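Local coordinates for protein Alpha/beta hydrolase (Legionella pneumophila subsp. pneumophila str. Philadelphia 1, PDB 4EZI) that is of unknown function but has an alpha/beta-hydrolase fold and is probably a serine hydrolase, perhaps a lipase acting on triacylglycerols, at residues G215-A218 / T219-A223; F366-F369 / E370-A374. All coordinates share one frame; numbering follows the deposited sequence. Where two conformers were deposited one is given.

Contact 1 of 2, residues G215-A218 / T219-A223; sequences GPRA and TAYLA
Between R217 and Y221 the chain passes from a type I turn, G215 to A218, into the first turn of an alpha helix, and two i to i+4 bonds mark the change: Y221 N reaches R217 O at 3.0 Å, and L222 N reaches A218 O at 3.0 Å, both nearly straight. The first amides of a helix lack a preceding turn to bond to, and here two waters serve T219 N and A220 N. The first donates to G215 O and accepts from T219 N (3.0 Å); the second accepts from A220 N (3.1 Å) and gives a weak bond to P216 O.

R217 and Y221 carry the side-chain contact. The two lie alongside each other, pointing the same way, and R217 CB sits over the phenol face in a CH-pi contact, 3.9 Å from the centroid of the Y221 ring. R217 O also lies above a face of the ring, displaced toward its rim. With CG of R217 beside its own backbone N (chi1 -71°) and a bend at chi3, the arginine follows the tyrosine outward until Y221 OH stands at the edge of the guanidinium, 3.7 Å from R217 NE, the guanidinium and ring planes 58° apart. What joins these two polar ends is D320: its OD2 accepts a hydrogen bond from Y221 OH and forms a salt bridge with R217 NE, so the shared carboxylate probably helps fix the rotation of both. On another side of the helix, T219 OG1 donates a hydrogen bond to P269 O.

Y221 touches residues of a presumed S169-H351-D318 triad, whose serine lies on a GxSxG nucleophile elbow. At this helix N terminus the tyrosine of the Arg-Tyr pair lies at the edge of what is probably the active site of an alpha/beta hydrolase.

Contact 2 of 2, residues F366-F369 / E370-A374; sequences FKQF and ERQEA
K367, E370 and F369 dominate this helix C terminus, the last turn of helix 355-370, packed against strands 162-168 and 193-197 of the alpha/beta-hydrolase sheet. The i to i+3 spacing puts K367 and E370 side by side and pointing the same way, and a salt bridge closes between K367 NZ and E370 OE1 at 2.8 Å. The ammonium meets the syn side of the carboxylate, 20° out of its plane. The lysine bends at chi2 (-77°), which lays CD and CE of K367 along the same oxygen, while the glutamate is extended. Neither charge relies on the other alone: E370 OE1 also takes a hydrogen bond from Y111 OH, and K367 NZ donates to A109 O, so the pair joins the helix to the loop carrying these residues.

F369 leaves the helix in another direction. Its ring meets F365 edge-to-face and touches A193 and P309, and the amide of Q372 runs beside it, the two planes 49° apart and Q372 NE2 3.8 Å from F369 CE1.

The backbone shows the helix giving out. E370 N still bonds F366 O at 2.8 Å, R371 N reaches K367 O at 3.2 Å with the donor tilted out of the carbonyl plane, and R371 is then the first residue to depart from helical angles. Its side chain turns back, and the guanidinium spreads flat over Q368 CA. K162 NZ, from the neighbouring strand, is a donor to F369 O and Q372 O, supplying the end of the helix with a positive partner. Beyond the last helical bond a water takes over, donating to Q368 O at 2.8 Å and to Q372 OE1 at 2.6 Å.

From the N terminus, the chain lays down seven of the nine strands, with helices between them, then runs through helices from 203-212 on. Contact 1 closes the loop after helix 203-212 and opens helix 218-233, whose start packs on helix 203-212 (A218 and L222 on V210) and on helix 261-267 (R217 and A220 on L265). The chain then returns to the sheet through strands 310-314 and 340-344, and contact 2 ends helix 355-370, the last helix. Both are local and sequential, neither nesting nor crossing. The centres of contacts 1 and 2 lie about 38 Å apart, on opposite sides of the chain's centre. One helix starts near the probable active site; the other finishes against the sheet.

Contact 1 of 2, residues G215-A218 / T219-A223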
loop_
_atom_site.group_PDB
_atom_site.type_symbol
_atom_site.label_atom_id
_atom_site.label_comp_id
_atom_site.label_asym_id
_atom_site.label_seq_id
_atom_site.Cartn_x
_atom_site.Cartn_y
_atom_site.Cartn_z
ATOM N N GLY A 215 0.334 14.635 12.883
ATOM C CA GLY A 215 0.547 15.421 11.668
ATOM C C GLY A 215 -0.801 15.817 11.066
ATOM O O GLY A 215 -1.875 15.632 11.671
ATOM N N PRO A 216 -0.780 16.366 9.846
ATOM C CA PRO A 216 -1.971 16.967 9.253
ATOM C C PRO A 216 -3.102 15.986 8.915
ATOM O O PRO A 216 -4.218 16.433 8.668
ATOM C CB PRO A 216 -1.436 17.621 7.974
ATOM C CG PRO A 216 0.038 17.826 8.224
ATOM C CD PRO A 216 0.452 16.689 9.083
ATOM N N ARG A 217 -2.813 14.687 8.865
ATOM C CA ARG A 217 -3.786 13.661 8.475
ATOM C C ARG A 217 -4.069 12.659 9.586
ATOM O O ARG A 217 -4.809 11.707 9.385
ATOM C CB ARG A 217 -3.249 12.950 7.226
ATOM C CG ARG A 217 -3.288 13.850 5.958
ATOM C CD ARG A 217 -2.266 13.443 4.925
ATOM N NE ARG A 217 -0.900 13.715 5.340
ATOM C CZ ARG A 217 -0.272 14.857 5.150
ATOM N NH1 ARG A 217 -0.838 15.851 4.493
ATOM N NH2 ARG A 217 0.964 14.986 5.623
ATOM N N ALA A 218 -3.465 12.860 10.755
ATOM C CA ALA A 218 -3.511 11.864 11.836
ATOM C C ALA A 218 -4.910 11.523 12.280
ATOM O O ALA A 218 -5.256 10.357 12.404
ATOM C CB ALA A 218 -2.709 12.373 13.036
ATOM N N THR A 219 -5.744 12.537 12.505
ATOM C CA THR A 219 -7.088 12.257 12.968
ATOM C C THR A 219 -7.853 11.421 11.942
ATOM O O THR A 219 -8.574 10.485 12.296
ATOM C CB THR A 219 -7.846 13.549 13.266
ATOM O OG1 THR A 219 -7.058 14.296 14.195
ATOM C CG2 THR A 219 -9.223 13.256 13.873
ATOM N N ALA A 220 -7.730 11.782 10.664
ATOM C CA ALA A 220 -8.387 11.022 9.597
ATOM C C ALA A 220 -7.910 9.576 9.577
ATOM O O ALA A 220 -8.713 8.656 9.429
ATOM C CB ALA A 220 -8.194 11.697 8.249
ATOM N N TYR A 221 -6.600 9.343 9.678
ATOM C CA TYR A 221 -6.093 7.985 9.689
ATOM C C TYR A 221 -6.703 7.186 10.853
ATOM O O TYR A 221 -7.070 6.020 10.712
ATOM C CB TYR A 221 -4.576 7.964 9.835
ATOM C CG TYR A 221 -3.739 8.569 8.735
ATOM C CD1 TYR A 221 -4.092 8.457 7.405
ATOM C CD2 TYR A 221 -2.550 9.185 9.033
ATOM C CE1 TYR A 221 -3.261 8.940 6.392
ATOM C CE2 TYR A 221 -1.713 9.677 8.041
ATOM C CZ TYR A 221 -2.094 9.562 6.709
ATOM O OH TYR A 221 -1.269 10.031 5.717
ATOM N N LEU A 222 -6.708 7.775 12.043
ATOM C CA LEU A 222 -7.184 7.059 13.227
ATOM C C LEU A 222 -8.676 6.817 13.166
ATOM O O LEU A 222 -9.150 5.756 13.578
ATOM C CB LEU A 222 -6.801 7.806 14.513
ATOM C CG LEU A 222 -5.297 7.796 14.793
ATOM C CD1 LEU A 222 -4.980 8.781 15.913
ATOM C CD2 LEU A 222 -4.765 6.414 15.128
ATOM N N ALA A 223 -9.418 7.802 12.681
ATOM C CA ALA A 223 -10.863 7.627 12.498
ATOM C C ALA A 223 -11.133 6.434 11.548
ATOM O O ALA A 223 -11.929 5.541 11.851
ATOM C CB ALA A 223 -11.457 8.907 11.936
HETATM O O HOH W 1 -4.628 15.369 12.436
HETATM O O HOH W 2 -6.532 14.649 10.259
#

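Contact 2 of 2, residues F366-F369 / E370-A374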
loop_
_atom_site.group_PDB
_atom_site.type_symbol
_atom_site.label_atom_id
_atom_site.label_comp_id
_atom_site.label_asym_id
_atom_site.label_seq_id
_atom_site.Cartn_x
_atom_site.Cartn_y
_atom_site.Cartn_z
ATOM N N PHE A 366 15.019 -1.707 -7.550
ATOM C CA PHE A 366 14.589 -2.802 -8.396
ATOM C C PHE A 366 15.508 -2.992 -9.593
ATOM O O PHE A 366 15.861 -4.123 -9.953
ATOM C CB PHE A 366 13.141 -2.605 -8.848
ATOM C CG PHE A 366 12.153 -2.631 -7.708
ATOM C CD1 PHE A 366 12.481 -3.212 -6.478
ATOM C CD2 PHE A 366 10.911 -2.035 -7.848
ATOM C CE1 PHE A 366 11.581 -3.234 -5.454
ATOM C CE2 PHE A 366 9.987 -2.063 -6.803
ATOM C CZ PHE A 366 10.322 -2.659 -5.605
ATOM N N LYS A 367 15.967 -1.899 -10.169
ATOM C CA LYS A 367 16.907 -1.990 -11.287
ATOM C C LYS A 367 18.212 -2.687 -10.875
ATOM O O LYS A 367 18.775 -3.474 -11.649
ATOM C CB LYS A 367 17.182 -0.611 -11.864
ATOM C CG LYS A 367 16.019 -0.040 -12.682
ATOM C CD LYS A 367 15.954 -0.698 -14.059
ATOM C CE LYS A 367 14.613 -0.484 -14.724
ATOM N NZ LYS A 367 14.513 -1.296 -15.980
ATOM N N GLN A 368 18.675 -2.430 -9.649
ATOM C CA GLN A 368 19.868 -3.074 -9.130
ATOM C C GLN A 368 19.706 -4.581 -9.143
ATOM O O GLN A 368 20.626 -5.298 -9.532
ATOM C CB GLN A 368 20.176 -2.576 -7.721
ATOM C CG GLN A 368 21.406 -3.206 -7.104
ATOM C CD GLN A 368 21.716 -2.681 -5.717
ATOM O OE1 GLN A 368 21.299 -1.581 -5.339
ATOM N NE2 GLN A 368 22.470 -3.471 -4.954
ATOM N N PHE A 369 18.546 -5.068 -8.729
ATOM C CA PHE A 369 18.294 -6.493 -8.670
ATOM C C PHE A 369 17.810 -7.093 -9.977
ATOM O O PHE A 369 17.949 -8.301 -10.182
ATOM C CB PHE A 369 17.475 -6.847 -7.416
ATOM C CG PHE A 369 18.276 -6.624 -6.190
ATOM C CD1 PHE A 369 19.287 -7.522 -5.877
ATOM C CD2 PHE A 369 18.172 -5.447 -5.451
ATOM C CE1 PHE A 369 20.131 -7.277 -4.826
ATOM C CE2 PHE A 369 19.010 -5.212 -4.379
ATOM C CZ PHE A 369 19.990 -6.138 -4.074
ATOM N N GLU A 370 17.319 -6.261 -10.884
ATOM C CA GLU A 370 17.018 -6.698 -12.245
ATOM C C GLU A 370 18.290 -7.150 -12.964
ATOM O O GLU A 370 18.269 -8.132 -13.698
ATOM C CB GLU A 370 16.381 -5.534 -13.016
ATOM C CG GLU A 370 16.004 -5.886 -14.455
ATOM C CD GLU A 370 15.182 -4.781 -15.167
ATOM O OE1 GLU A 370 15.043 -3.669 -14.635
ATOM O OE2 GLU A 370 14.667 -5.045 -16.261
ATOM N N ARG A 371 19.370 -6.403 -12.762
ATOM C CA ARG A 371 20.621 -6.554 -13.550
ATOM C C ARG A 371 21.671 -7.441 -12.887
ATOM O O ARG A 371 22.872 -7.366 -13.193
ATOM C CB ARG A 371 21.207 -5.167 -13.917
ATOM C CG ARG A 371 21.795 -4.399 -12.754
ATOM C CD ARG A 371 22.216 -3.031 -13.147
ATOM N NE ARG A 371 22.816 -2.335 -12.015
ATOM C CZ ARG A 371 22.284 -1.300 -11.354
ATOM N NH1 ARG A 371 21.114 -0.751 -11.698
ATOM N NH2 ARG A 371 22.942 -0.785 -10.321
ATOM N N GLN A 372 21.211 -8.339 -12.032
ATOM C CA GLN A 372 22.053 -9.418 -11.538
ATOM C C GLN A 372 21.166 -10.637 -11.380
ATOM O O GLN A 372 19.926 -10.545 -11.400
ATOM C CB GLN A 372 22.778 -9.033 -10.236
ATOM C CG GLN A 372 21.857 -8.698 -9.078
ATOM C CD GLN A 372 22.612 -8.332 -7.785
ATOM O OE1 GLN A 372 23.051 -7.186 -7.594
ATOM N NE2 GLN A 372 22.693 -9.287 -6.867
ATOM N N GLU A 373 21.796 -11.794 -11.231
ATOM C CA GLU A 373 21.037 -13.019 -11.114
ATOM C C GLU A 373 19.946 -13.066 -12.222
ATOM O O GLU A 373 18.824 -13.467 -11.943
ATOM C CB GLU A 373 20.470 -13.090 -9.661
ATOM C CG GLU A 373 19.388 -14.149 -9.316
ATOM C CD GLU A 373 19.160 -14.376 -7.817
ATOM O OE1 GLU A 373 20.046 -14.035 -7.001
ATOM O OE2 GLU A 373 18.093 -14.934 -7.460
ATOM N N ALA A 374 20.255 -12.619 -13.456
ATOM C CA ALA A 374 19.239 -12.521 -14.520
ATOM C C ALA A 374 19.502 -13.584 -15.610
ATOM O O ALA A 374 20.620 -13.669 -16.177
ATOM C CB ALA A 374 19.187 -11.078 -15.130
HETATM O O HOH W 3 23.369 -5.257 -9.305
#